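Local coordinates for UPF0255 protein frsA (Vibrio vulnificus, PDB 4I4C) that probably hydrolyses carboxylic esters to an alcohol and a carboxylate, as a member of the FrsA family in the alpha/beta-hydrolase clan, at residues A[50-55]-A[96-101]; A[169-174]-A[256-261]; A[178-183]-A[249-254]. All blocks are in the same frame, centred on the assembly; numbering follows the deposited sequence.

How the contacts relate
Contacts 2 and 3 share one end of the central mixed sheet, their centres about 8 Å apart, whereas contact 1 lies on the opposite side of the chain's centre, about 35 Å and 31 Å from them between centres. Strands 167-175 and 178-186, one in each of contacts 2 and 3, are antiparallel neighbours, joined by probable hydrogen bonds I173 O to I180 N and L171 N to A182 O, both 2.7 Å. Contact 3 is buried and purely aliphatic, strand against helix. Contact 2, farther out, is partly buried and adds a lysine over a tyrosine ring. Contact 1, buried among helices, instead stacks an arginine flat on tryptophan.

Contact 1: A[50-55]-A[96-101]; sequences RNLRRL and GNWAYE
The charged part of this contact is the guanidinium of R50 laid flat on the indole of W98: the two planes differ by 3° and their centres are 3.7 Å apart. CZ of R50 stands 3.5 Å from CG of W98, over the five-membered ring, which makes the stack a cation-pi interaction as well. The indole reaches out from the start of helix 98-114 because chi1 of W98, 175°, turns CG away from the backbone N.

A CH-pi contact continues the same overlap. R50 CD sits over the six-membered ring, 3.6 Å from its centroid and 13° off the normal, so methylene and guanidinium together span both rings of one indole face. Purely apolar contact is smaller: L52 CD1 approaches W98 CZ3 obliquely at 4.0 Å.

Polar bonds fix both partners. R50 forms a salt bridge through NH1 to D88 and a hydrogen bond through NE to the carbonyl of Y137, while W98 NE1 donates to the carbonyl of I134; these bonds satisfy the buried NE and NH1 of R50 and NE1 of W98 and should restrict rotation of both stacked groups. Just before W98, N97 OD1 accepts from Y100 N at 2.8 Å, in the carbonyl plane and on a lone pair. This is a classical asparagine N-cap, and the contact is a planar arginine-tryptophan stack at a capped helix start, joining helix 98-114 to the loop leading into helix 54-60.

Contact 2: A[169-174]-A[256-261]; sequences KQLEIP and FSIPYV
K169 and Y260, and likewise L171 and I258, face each other across backbones that stay well apart: their CA atoms are separated by 10.3 Å and 9.8 Å. Residues 169-174 form an extended strand, whereas 256-261 is irregular and folds into a type I beta turn from I258 to V261. Alternate strand residues K169 and L171 point their CB atoms at this loop, so side chains alone bridge the gap.

K169 crosses the Y260 side chain at about a right angle. Its CE lies over one ring face, offset toward the rim, 3.7 Å from the ring centroid and 17° off the normal, a CH-pi contact. The chain bends at its last torsion (chi4 -78°), placing NZ near the hydroxyl end of the ring; the resulting cation-pi contact is off-centre, with NZ 4.2 Å from the centroid. L171 and I258 instead meet tip to tip, CD1 of each 3.7 Å from the other.

The strand belongs to the outermost hairpin of the mixed sheet, and K169 pairs through its backbone with L184 of strand 178-186. I173 packs on V251 and E254 of helix 246-254, while the loop runs from that helix to strand 261-262.

Contact 3: A[178-183]-A[249-254]; sequences GKITAH and QAVLNE
Helix 246-254 meets strand 178-186 through A250 and V251, two consecutive residues whose CB atoms point at the strand; the single strand residue I180 receives both. Ahead of them, Q249 directs its CB away and hydrogen-bonds through NE2 to E285, while its carbonyl O takes the N-H of N253 at 2.8 Å, one turn on.

A250 offers just its CB, 4.0 Å from CD1 of I180. That methyl is carried there by an extended isoleucine branch, with CG1 anti to the carbonyl carbon (chi1 -70°) and chi2 at 170°. A250 also touches F175 of the adjoining strand.

V251 makes the closer approach: its CG2 stands 3.7 Å from CG2 of I180, the two side chains crossing obliquely. I180 thus divides its two branches between successive helix residues, the gamma methyl to the valine and the delta methyl to the alanine. The CA atoms of I180 and V251 are 7.8 Å apart. This is helix-on-sheet packing in an alpha/beta-hydrolase fold, the helix lying on one face of the mixed sheet near its antiparallel end; V251 additionally touches L225 of strand 223-226, a sheet neighbour of 178-186.

Further along, N253 OD1 accepts a hydrogen bond from K288 NZ. At E254 the backbone N has weak bonds to the carbonyls of both A250 and V251.

Contact 1: A[50-55]-A[96-101]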
ATOM      1  N   ARG A  50     -14.975  -5.042   3.911  1.00 17.84           N
ATOM      2  CA  ARG A  50     -13.569  -4.987   3.526  1.00 16.28           C
ATOM      3  C   ARG A  50     -13.141  -6.215   2.736  1.00 14.26           C
ATOM      4  O   ARG A  50     -13.635  -7.304   2.965  1.00 13.44           O
ATOM      5  CB  ARG A  50     -12.700  -4.868   4.777  1.00 15.99           C
ATOM      6  CG  ARG A  50     -12.801  -3.510   5.420  1.00 10.70           C
ATOM      7  CD  ARG A  50     -12.259  -3.544   6.826  1.00 10.88           C
ATOM      8  NE  ARG A  50     -12.407  -2.251   7.500  1.00 12.35           N
ATOM      9  CZ  ARG A  50     -13.481  -1.875   8.199  1.00 16.50           C
ATOM     10  NH1 ARG A  50     -14.549  -2.671   8.291  1.00 14.42           N
ATOM     11  NH2 ARG A  50     -13.497  -0.686   8.783  1.00 18.51           N
ATOM     12  N   ASN A  51     -12.228  -6.026   1.786  1.00 21.19           N
ATOM     13  CA  ASN A  51     -11.519  -7.165   1.234  1.00 19.88           C
ATOM     14  C   ASN A  51     -10.491  -7.605   2.267  1.00 17.53           C
ATOM     15  O   ASN A  51      -9.582  -6.857   2.610  1.00 18.57           O
ATOM     16  CB  ASN A  51     -10.852  -6.832  -0.102  1.00 20.05           C
ATOM     17  CG  ASN A  51     -10.157  -8.039  -0.725  1.00 25.69           C
ATOM     18  OD1 ASN A  51      -8.947  -8.031  -0.914  1.00 26.50           O
ATOM     19  ND2 ASN A  51     -10.923  -9.090  -1.023  1.00 18.84           N
ATOM     20  N   LEU A  52     -10.685  -8.808   2.792  1.00 16.80           N
ATOM     21  CA  LEU A  52      -9.788  -9.404   3.777  1.00 20.60           C
ATOM     22  C   LEU A  52      -8.471  -9.825   3.138  1.00 25.34           C
ATOM     23  O   LEU A  52      -8.456 -10.548   2.139  1.00 28.02           O
ATOM     24  CB  LEU A  52     -10.451 -10.636   4.387  1.00 21.28           C
ATOM     25  CG  LEU A  52     -10.868 -10.533   5.838  1.00 27.46           C
ATOM     26  CD1 LEU A  52     -11.635  -9.252   6.058  1.00 20.80           C
ATOM     27  CD2 LEU A  52     -11.680 -11.765   6.215  1.00 26.30           C
ATOM     28  N   ARG A  53      -7.374  -9.367   3.728  1.00 18.36           N
ATOM     29  CA  ARG A  53      -6.030  -9.670   3.247  1.00 15.90           C
ATOM     30  C   ARG A  53      -5.257 -10.518   4.274  1.00 17.01           C
ATOM     31  O   ARG A  53      -4.121 -10.182   4.626  1.00 13.76           O
ATOM     32  CB  ARG A  53      -5.273  -8.363   3.035  1.00 21.57           C
ATOM     33  CG  ARG A  53      -6.043  -7.301   2.258  1.00 26.59           C
ATOM     34  CD  ARG A  53      -5.565  -7.205   0.830  1.00 35.67           C
ATOM     35  NE  ARG A  53      -6.520  -6.486  -0.017  1.00 47.59           N
ATOM     36  CZ  ARG A  53      -6.406  -5.208  -0.372  1.00 42.18           C
ATOM     37  NH1 ARG A  53      -5.373  -4.487   0.043  1.00 44.53           N
ATOM     38  NH2 ARG A  53      -7.331  -4.650  -1.146  1.00 31.45           N
ATOM     39  N   ARG A  54      -5.878 -11.590   4.768  1.00 15.34           N
ATOM     40  CA  ARG A  54      -5.268 -12.454   5.790  1.00 20.17           C
ATOM     41  C   ARG A  54      -3.804 -12.812   5.529  1.00 23.20           C
ATOM     42  O   ARG A  54      -2.947 -12.575   6.381  1.00 17.92           O
ATOM     43  CB  ARG A  54      -6.049 -13.760   5.944  1.00 24.13           C
ATOM     44  CG  ARG A  54      -7.298 -13.702   6.781  1.00 21.81           C
ATOM     45  CD  ARG A  54      -7.825 -15.124   6.908  1.00 26.93           C
ATOM     46  NE  ARG A  54      -8.817 -15.289   7.963  1.00 24.31           N
ATOM     47  CZ  ARG A  54     -10.131 -15.224   7.767  1.00 20.36           C
ATOM     48  NH1 ARG A  54     -10.615 -14.983   6.558  1.00 19.70           N
ATOM     49  NH2 ARG A  54     -10.968 -15.400   8.784  1.00 30.30           N
ATOM     50  N   LEU A  55      -3.531 -13.399   4.363  1.00 16.42           N
ATOM     51  CA  LEU A  55      -2.169 -13.793   3.995  1.00 22.24           C
ATOM     52  C   LEU A  55      -1.215 -12.600   3.815  1.00 13.39           C
ATOM     53  O   LEU A  55      -0.042 -12.687   4.174  1.00 20.08           O
ATOM     54  CB  LEU A  55      -2.185 -14.683   2.741  1.00 21.79           C
ATOM     55  CG  LEU A  55      -2.906 -16.013   2.992  1.00 25.82           C
ATOM     56  CD1 LEU A  55      -2.898 -16.941   1.788  1.00 32.35           C
ATOM     57  CD2 LEU A  55      -2.267 -16.700   4.149  1.00 24.27           C
ATOM     58  N   GLY A  96     -16.442  -5.812  18.819  1.00 18.20           N
ATOM     59  CA  GLY A  96     -16.985  -6.197  17.525  1.00 20.00           C
ATOM     60  C   GLY A  96     -16.649  -5.245  16.389  1.00 19.36           C
ATOM     61  O   GLY A  96     -16.648  -5.642  15.231  1.00 18.01           O
ATOM     62  N   ASN A  97     -16.372  -3.985  16.709  1.00 18.93           N
ATOM     63  CA  ASN A  97     -16.021  -3.004  15.678  1.00 16.85           C
ATOM     64  C   ASN A  97     -14.623  -3.298  15.131  1.00 17.94           C
ATOM     65  O   ASN A  97     -13.722  -3.643  15.888  1.00 15.93           O
ATOM     66  CB  ASN A  97     -16.118  -1.574  16.234  1.00 18.45           C
ATOM     67  CG  ASN A  97     -15.520  -0.510  15.290  1.00 25.25           C
ATOM     68  OD1 ASN A  97     -14.330  -0.208  15.354  1.00 19.44           O
ATOM     69  ND2 ASN A  97     -16.359   0.081  14.456  1.00 15.10           N
ATOM     70  N   TRP A  98     -14.456  -3.162  13.815  1.00 16.23           N
ATOM     71  CA  TRP A  98     -13.192  -3.485  13.156  1.00 19.25           C
ATOM     72  C   TRP A  98     -12.030  -2.666  13.729  1.00 13.50           C
ATOM     73  O   TRP A  98     -11.047  -3.229  14.202  1.00 15.50           O
ATOM     74  CB  TRP A  98     -13.305  -3.257  11.646  1.00 16.58           C
ATOM     75  CG  TRP A  98     -12.006  -3.461  10.910  1.00 14.08           C
ATOM     76  CD1 TRP A  98     -10.979  -2.571  10.781  1.00 14.22           C
ATOM     77  CD2 TRP A  98     -11.621  -4.627  10.191  1.00 11.72           C
ATOM     78  NE1 TRP A  98      -9.972  -3.118  10.032  1.00 16.25           N
ATOM     79  CE2 TRP A  98     -10.341  -4.385   9.657  1.00 17.68           C
ATOM     80  CE3 TRP A  98     -12.237  -5.863   9.943  1.00 11.66           C
ATOM     81  CZ2 TRP A  98      -9.661  -5.330   8.900  1.00 11.15           C
ATOM     82  CZ3 TRP A  98     -11.565  -6.803   9.193  1.00 18.16           C
ATOM     83  CH2 TRP A  98     -10.288  -6.527   8.668  1.00 18.83           C
ATOM     84  N   ALA A  99     -12.163  -1.343  13.713  1.00 13.73           N
ATOM     85  CA  ALA A  99     -11.126  -0.481  14.293  1.00 14.15           C
ATOM     86  C   ALA A  99     -10.864  -0.798  15.760  1.00 18.19           C
ATOM     87  O   ALA A  99      -9.725  -0.843  16.187  1.00 19.56           O
ATOM     88  CB  ALA A  99     -11.485   0.980  14.140  1.00 16.50           C
ATOM     89  N   TYR A 100     -11.929  -1.000  16.528  1.00 17.64           N
ATOM     90  CA  TYR A 100     -11.795  -1.272  17.963  1.00 21.53           C
ATOM     91  C   TYR A 100     -10.988  -2.544  18.214  1.00 21.21           C
ATOM     92  O   TYR A 100     -10.064  -2.562  19.026  1.00 20.73           O
ATOM     93  CB  TYR A 100     -13.173  -1.420  18.598  1.00 22.08           C
ATOM     94  CG  TYR A 100     -13.131  -1.718  20.083  1.00 26.81           C
ATOM     95  CD1 TYR A 100     -13.125  -3.026  20.549  1.00 29.00           C
ATOM     96  CD2 TYR A 100     -13.084  -0.690  21.013  1.00 23.61           C
ATOM     97  CE1 TYR A 100     -13.079  -3.302  21.907  1.00 33.97           C
ATOM     98  CE2 TYR A 100     -13.045  -0.956  22.379  1.00 31.56           C
ATOM     99  CZ  TYR A 100     -13.039  -2.262  22.816  1.00 33.10           C
ATOM    100  OH  TYR A 100     -12.989  -2.542  24.163  1.00 37.56           O
ATOM    101  N   GLU A 101     -11.345  -3.617  17.517  1.00 18.59           N
ATOM    102  CA  GLU A 101     -10.721  -4.901  17.789  1.00 16.61           C
ATOM    103  C   GLU A 101      -9.271  -4.916  17.325  1.00 18.90           C
ATOM    104  O   GLU A 101      -8.424  -5.518  17.988  1.00 17.23           O
ATOM    105  CB  GLU A 101     -11.520  -6.066  17.194  1.00 15.29           C
ATOM    106  CG  GLU A 101     -12.941  -6.261  17.804  1.00 15.77           C
ATOM    107  CD  GLU A 101     -12.955  -6.666  19.276  1.00 18.48           C
ATOM    108  OE1 GLU A 101     -11.889  -6.952  19.855  1.00 20.10           O
ATOM    109  OE2 GLU A 101     -14.061  -6.705  19.863  1.00 20.53           O
TER

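Contact 2: A[169-174]-A[256-261]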
ATOM      1  N   LYS A 169      15.195   7.519   9.403  1.00 33.74           N
ATOM      2  CA  LYS A 169      15.017   8.966   9.417  1.00 37.09           C
ATOM      3  C   LYS A 169      13.744   9.373   8.685  1.00 34.84           C
ATOM      4  O   LYS A 169      13.462   8.894   7.587  1.00 32.27           O
ATOM      5  CB  LYS A 169      16.212   9.658   8.766  1.00 34.59           C
ATOM      6  CG  LYS A 169      17.547   9.373   9.427  1.00 40.52           C
ATOM      7  CD  LYS A 169      18.680   9.931   8.571  1.00 39.79           C
ATOM      8  CE  LYS A 169      20.051   9.531   9.095  1.00 48.90           C
ATOM      9  NZ  LYS A 169      20.486  10.339  10.273  1.00 53.89           N
ATOM     10  N   GLN A 170      12.972  10.260   9.294  1.00 30.70           N
ATOM     11  CA  GLN A 170      11.815  10.817   8.619  1.00 35.43           C
ATOM     12  C   GLN A 170      12.234  12.091   7.867  1.00 39.90           C
ATOM     13  O   GLN A 170      12.674  13.059   8.479  1.00 51.67           O
ATOM     14  CB  GLN A 170      10.698  11.097   9.623  1.00 32.03           C
ATOM     15  CG  GLN A 170       9.350  11.444   8.993  1.00 33.65           C
ATOM     16  CD  GLN A 170       8.291  11.818  10.029  1.00 28.69           C
ATOM     17  OE1 GLN A 170       8.381  12.868  10.665  1.00 37.85           O
ATOM     18  NE2 GLN A 170       7.288  10.958  10.197  1.00 30.55           N
ATOM     19  N   LEU A 171      12.117  12.075   6.543  1.00 29.14           N
ATOM     20  CA  LEU A 171      12.463  13.237   5.730  1.00 29.53           C
ATOM     21  C   LEU A 171      11.227  14.048   5.328  1.00 31.75           C
ATOM     22  O   LEU A 171      10.144  13.498   5.094  1.00 30.53           O
ATOM     23  CB  LEU A 171      13.222  12.820   4.470  1.00 29.89           C
ATOM     24  CG  LEU A 171      14.166  11.627   4.622  1.00 34.62           C
ATOM     25  CD1 LEU A 171      14.671  11.166   3.259  1.00 37.52           C
ATOM     26  CD2 LEU A 171      15.327  11.944   5.565  1.00 37.55           C
ATOM     27  N   GLU A 172      11.401  15.362   5.266  1.00 31.00           N
ATOM     28  CA  GLU A 172      10.364  16.268   4.789  1.00 38.53           C
ATOM     29  C   GLU A 172      10.926  17.073   3.621  1.00 44.63           C
ATOM     30  O   GLU A 172      11.790  17.933   3.789  1.00 48.14           O
ATOM     31  CB  GLU A 172       9.875  17.193   5.904  1.00 35.88           C
ATOM     32  CG  GLU A 172       9.115  16.483   7.010  1.00 42.72           C
ATOM     33  CD  GLU A 172       8.482  17.436   8.019  1.00 45.14           C
ATOM     34  OE1 GLU A 172       8.957  18.587   8.155  1.00 44.92           O
ATOM     35  OE2 GLU A 172       7.503  17.028   8.680  1.00 47.38           O
ATOM     36  N   ILE A 173      10.412  16.776   2.438  1.00 41.78           N
ATOM     37  CA  ILE A 173      10.942  17.298   1.198  1.00 36.03           C
ATOM     38  C   ILE A 173       9.941  18.265   0.590  1.00 35.14           C
ATOM     39  O   ILE A 173       8.864  17.853   0.154  1.00 29.67           O
ATOM     40  CB  ILE A 173      11.180  16.146   0.230  1.00 33.16           C
ATOM     41  CG1 ILE A 173      12.143  15.140   0.864  1.00 39.23           C
ATOM     42  CG2 ILE A 173      11.711  16.662  -1.099  1.00 35.05           C
ATOM     43  CD1 ILE A 173      12.213  13.822   0.149  1.00 36.06           C
ATOM     44  N   PRO A 174      10.282  19.562   0.574  1.00 38.05           N
ATOM     45  CA  PRO A 174       9.397  20.550  -0.047  1.00 37.31           C
ATOM     46  C   PRO A 174       9.059  20.217  -1.500  1.00 40.63           C
ATOM     47  O   PRO A 174       9.913  19.748  -2.256  1.00 37.76           O
ATOM     48  CB  PRO A 174      10.202  21.858   0.044  1.00 37.46           C
ATOM     49  CG  PRO A 174      11.593  21.453   0.470  1.00 35.86           C
ATOM     50  CD  PRO A 174      11.413  20.204   1.264  1.00 31.69           C
ATOM     51  N   PHE A 256      20.123  13.605  -4.241  1.00 35.04           N
ATOM     52  CA  PHE A 256      21.417  14.251  -4.459  1.00 39.28           C
ATOM     53  C   PHE A 256      21.895  14.973  -3.212  1.00 40.14           C
ATOM     54  O   PHE A 256      23.094  15.033  -2.943  1.00 39.07           O
ATOM     55  CB  PHE A 256      21.349  15.264  -5.607  1.00 46.45           C
ATOM     56  CG  PHE A 256      21.107  14.647  -6.949  1.00 53.23           C
ATOM     57  CD1 PHE A 256      22.083  13.867  -7.557  1.00 50.91           C
ATOM     58  CD2 PHE A 256      19.911  14.862  -7.616  1.00 60.23           C
ATOM     59  CE1 PHE A 256      21.866  13.301  -8.801  1.00 52.34           C
ATOM     60  CE2 PHE A 256      19.686  14.298  -8.865  1.00 63.21           C
ATOM     61  CZ  PHE A 256      20.667  13.518  -9.458  1.00 58.35           C
ATOM     62  N   SER A 257      20.951  15.541  -2.467  1.00 31.25           N
ATOM     63  CA  SER A 257      21.277  16.322  -1.282  1.00 37.02           C
ATOM     64  C   SER A 257      21.324  15.444  -0.041  1.00 44.32           C
ATOM     65  O   SER A 257      21.642  15.913   1.054  1.00 44.60           O
ATOM     66  CB  SER A 257      20.248  17.433  -1.085  1.00 45.27           C
ATOM     67  OG  SER A 257      20.189  18.262  -2.230  1.00 53.43           O
ATOM     68  N   ILE A 258      20.992  14.169  -0.206  1.00 38.01           N
ATOM     69  CA  ILE A 258      21.039  13.249   0.917  1.00 35.76           C
ATOM     70  C   ILE A 258      22.296  12.398   0.820  1.00 37.89           C
ATOM     71  O   ILE A 258      22.405  11.529  -0.051  1.00 27.94           O
ATOM     72  CB  ILE A 258      19.776  12.376   0.993  1.00 34.64           C
ATOM     73  CG1 ILE A 258      18.540  13.269   1.092  1.00 31.23           C
ATOM     74  CG2 ILE A 258      19.850  11.434   2.193  1.00 30.69           C
ATOM     75  CD1 ILE A 258      17.257  12.512   1.057  1.00 30.51           C
ATOM     76  N   PRO A 259      23.269  12.667   1.701  1.00 35.21           N
ATOM     77  CA  PRO A 259      24.562  11.988   1.621  1.00 37.21           C
ATOM     78  C   PRO A 259      24.523  10.566   2.173  1.00 32.66           C
ATOM     79  O   PRO A 259      25.476   9.820   1.943  1.00 38.71           O
ATOM     80  CB  PRO A 259      25.465  12.874   2.482  1.00 38.43           C
ATOM     81  CG  PRO A 259      24.541  13.445   3.500  1.00 43.41           C
ATOM     82  CD  PRO A 259      23.217  13.631   2.814  1.00 40.03           C
ATOM     83  N   TYR A 260      23.458  10.194   2.889  1.00 29.97           N
ATOM     84  CA  TYR A 260      23.363   8.837   3.429  1.00 32.74           C
ATOM     85  C   TYR A 260      23.121   7.789   2.330  1.00 35.59           C
ATOM     86  O   TYR A 260      23.359   6.598   2.535  1.00 30.53           O
ATOM     87  CB  TYR A 260      22.280   8.736   4.507  1.00 34.94           C
ATOM     88  CG  TYR A 260      22.401   9.763   5.621  1.00 41.48           C
ATOM     89  CD1 TYR A 260      23.450   9.712   6.535  1.00 46.47           C
ATOM     90  CD2 TYR A 260      21.458  10.778   5.761  1.00 41.61           C
ATOM     91  CE1 TYR A 260      23.561  10.651   7.551  1.00 51.61           C
ATOM     92  CE2 TYR A 260      21.559  11.721   6.774  1.00 50.09           C
ATOM     93  CZ  TYR A 260      22.611  11.652   7.667  1.00 54.96           C
ATOM     94  OH  TYR A 260      22.711  12.583   8.681  1.00 57.80           O
ATOM     95  N   VAL A 261      22.648   8.232   1.171  1.00 34.08           N
ATOM     96  CA  VAL A 261      22.399   7.314   0.056  1.00 23.96           C
ATOM     97  C   VAL A 261      23.372   7.547  -1.104  1.00 25.25           C
ATOM     98  O   VAL A 261      23.838   8.664  -1.318  1.00 27.92           O
ATOM     99  CB  VAL A 261      20.936   7.403  -0.463  1.00 26.94           C
ATOM    100  CG1 VAL A 261      19.941   6.979   0.632  1.00 25.78           C
ATOM    101  CG2 VAL A 261      20.626   8.810  -0.950  1.00 33.09           C
TER

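Contact 3: A[178-183]-A[249-254]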
ATOM      1  N   GLY A 178       3.716  22.268  -0.021  1.00 42.20           N
ATOM      2  CA  GLY A 178       3.641  21.322   1.070  1.00 39.56           C
ATOM      3  C   GLY A 178       4.979  20.624   1.171  1.00 38.79           C
ATOM      4  O   GLY A 178       5.929  20.994   0.471  1.00 40.99           O
ATOM      5  N   LYS A 179       5.064  19.624   2.037  1.00 31.09           N
ATOM      6  CA  LYS A 179       6.242  18.758   2.090  1.00 32.55           C
ATOM      7  C   LYS A 179       5.839  17.310   1.863  1.00 33.56           C
ATOM      8  O   LYS A 179       4.776  16.862   2.311  1.00 36.08           O
ATOM      9  CB  LYS A 179       6.964  18.867   3.431  1.00 35.20           C
ATOM     10  CG  LYS A 179       7.458  20.261   3.772  1.00 47.26           C
ATOM     11  CD  LYS A 179       8.034  20.295   5.176  1.00 49.67           C
ATOM     12  CE  LYS A 179       8.142  21.715   5.704  1.00 49.80           C
ATOM     13  NZ  LYS A 179       9.123  22.515   4.934  1.00 43.36           N
ATOM     14  N   ILE A 180       6.691  16.585   1.154  1.00 25.71           N
ATOM     15  CA  ILE A 180       6.548  15.144   1.013  1.00 24.81           C
ATOM     16  C   ILE A 180       7.215  14.495   2.215  1.00 24.72           C
ATOM     17  O   ILE A 180       8.374  14.778   2.494  1.00 25.75           O
ATOM     18  CB  ILE A 180       7.254  14.659  -0.255  1.00 26.86           C
ATOM     19  CG1 ILE A 180       6.489  15.135  -1.494  1.00 24.63           C
ATOM     20  CG2 ILE A 180       7.412  13.143  -0.230  1.00 18.62           C
ATOM     21  CD1 ILE A 180       7.255  14.911  -2.807  1.00 25.09           C
ATOM     22  N   THR A 181       6.481  13.658   2.946  1.00 25.45           N
ATOM     23  CA  THR A 181       7.056  12.943   4.084  1.00 24.75           C
ATOM     24  C   THR A 181       7.478  11.533   3.692  1.00 23.96           C
ATOM     25  O   THR A 181       6.651  10.727   3.254  1.00 22.94           O
ATOM     26  CB  THR A 181       6.075  12.821   5.252  1.00 23.25           C
ATOM     27  OG1 THR A 181       5.655  14.126   5.670  1.00 24.76           O
ATOM     28  CG2 THR A 181       6.745  12.113   6.421  1.00 23.57           C
ATOM     29  N   ALA A 182       8.758  11.231   3.868  1.00 22.92           N
ATOM     30  CA  ALA A 182       9.277   9.917   3.504  1.00 28.23           C
ATOM     31  C   ALA A 182      10.099   9.306   4.641  1.00 29.26           C
ATOM     32  O   ALA A 182      10.645  10.021   5.480  1.00 28.58           O
ATOM     33  CB  ALA A 182      10.107  10.010   2.204  1.00 23.80           C
ATOM     34  N   HIS A 183      10.188   7.983   4.674  1.00 26.60           N
ATOM     35  CA  HIS A 183      10.969   7.325   5.715  1.00 26.00           C
ATOM     36  C   HIS A 183      12.175   6.584   5.134  1.00 25.34           C
ATOM     37  O   HIS A 183      12.026   5.632   4.377  1.00 23.46           O
ATOM     38  CB  HIS A 183      10.101   6.363   6.530  1.00 30.07           C
ATOM     39  CG  HIS A 183       9.078   7.043   7.384  1.00 35.23           C
ATOM     40  ND1 HIS A 183       7.920   7.591   6.873  1.00 32.91           N
ATOM     41  CD2 HIS A 183       9.039   7.271   8.721  1.00 42.90           C
ATOM     42  CE1 HIS A 183       7.211   8.118   7.855  1.00 39.56           C
ATOM     43  NE2 HIS A 183       7.871   7.936   8.988  1.00 37.41           N
ATOM     44  N   GLN A 249       9.370  11.560  -8.204  1.00 21.90           N
ATOM     45  CA  GLN A 249      10.369  12.242  -9.013  1.00 23.38           C
ATOM     46  C   GLN A 249      11.077  13.274  -8.154  1.00 23.11           C
ATOM     47  O   GLN A 249      12.302  13.432  -8.225  1.00 23.56           O
ATOM     48  CB  GLN A 249       9.707  12.915 -10.208  1.00 31.11           C
ATOM     49  CG  GLN A 249      10.656  13.728 -11.046  1.00 38.17           C
ATOM     50  CD  GLN A 249      10.326  13.631 -12.503  1.00 47.39           C
ATOM     51  OE1 GLN A 249       9.167  13.791 -12.899  1.00 50.46           O
ATOM     52  NE2 GLN A 249      11.336  13.341 -13.319  1.00 45.34           N
ATOM     53  N   ALA A 250      10.293  13.957  -7.329  1.00 21.04           N
ATOM     54  CA  ALA A 250      10.820  14.971  -6.423  1.00 22.41           C
ATOM     55  C   ALA A 250      11.666  14.319  -5.344  1.00 21.21           C
ATOM     56  O   ALA A 250      12.695  14.861  -4.949  1.00 23.01           O
ATOM     57  CB  ALA A 250       9.687  15.800  -5.797  1.00 23.80           C
ATOM     58  N   VAL A 251      11.231  13.162  -4.858  1.00 20.15           N
ATOM     59  CA  VAL A 251      12.013  12.435  -3.865  1.00 25.21           C
ATOM     60  C   VAL A 251      13.310  11.936  -4.513  1.00 28.29           C
ATOM     61  O   VAL A 251      14.376  11.964  -3.892  1.00 27.56           O
ATOM     62  CB  VAL A 251      11.230  11.252  -3.246  1.00 18.79           C
ATOM     63  CG1 VAL A 251      12.149  10.398  -2.403  1.00 25.67           C
ATOM     64  CG2 VAL A 251      10.060  11.751  -2.386  1.00 18.59           C
ATOM     65  N   LEU A 252      13.224  11.497  -5.769  1.00 26.35           N
ATOM     66  CA  LEU A 252      14.415  11.076  -6.513  1.00 26.26           C
ATOM     67  C   LEU A 252      15.396  12.239  -6.674  1.00 26.34           C
ATOM     68  O   LEU A 252      16.590  12.107  -6.382  1.00 28.42           O
ATOM     69  CB  LEU A 252      14.036  10.495  -7.881  1.00 25.00           C
ATOM     70  CG  LEU A 252      15.145  10.104  -8.867  1.00 29.21           C
ATOM     71  CD1 LEU A 252      16.049   9.013  -8.312  1.00 27.43           C
ATOM     72  CD2 LEU A 252      14.541   9.666 -10.199  1.00 27.19           C
ATOM     73  N   ASN A 253      14.886  13.386  -7.111  1.00 24.64           N
ATOM     74  CA  ASN A 253      15.729  14.563  -7.292  1.00 33.91           C
ATOM     75  C   ASN A 253      16.328  15.072  -5.990  1.00 33.77           C
ATOM     76  O   ASN A 253      17.346  15.761  -5.998  1.00 40.57           O
ATOM     77  CB  ASN A 253      14.955  15.685  -7.986  1.00 43.00           C
ATOM     78  CG  ASN A 253      14.583  15.334  -9.410  1.00 47.10           C
ATOM     79  OD1 ASN A 253      15.204  14.468 -10.033  1.00 45.79           O
ATOM     80  ND2 ASN A 253      13.562  16.005  -9.935  1.00 49.63           N
ATOM     81  N   GLU A 254      15.693  14.732  -4.871  1.00 27.11           N
ATOM     82  CA  GLU A 254      16.194  15.127  -3.562  1.00 31.31           C
ATOM     83  C   GLU A 254      17.372  14.256  -3.071  1.00 37.89           C
ATOM     84  O   GLU A 254      18.173  14.696  -2.235  1.00 33.37           O
ATOM     85  CB  GLU A 254      15.055  15.121  -2.535  1.00 30.04           C
ATOM     86  CG  GLU A 254      15.462  15.626  -1.158  1.00 40.58           C
ATOM     87  CD  GLU A 254      15.777  17.108  -1.158  1.00 48.22           C
ATOM     88  OE1 GLU A 254      15.293  17.812  -2.069  1.00 50.17           O
ATOM     89  OE2 GLU A 254      16.504  17.567  -0.249  1.00 54.68           O
TER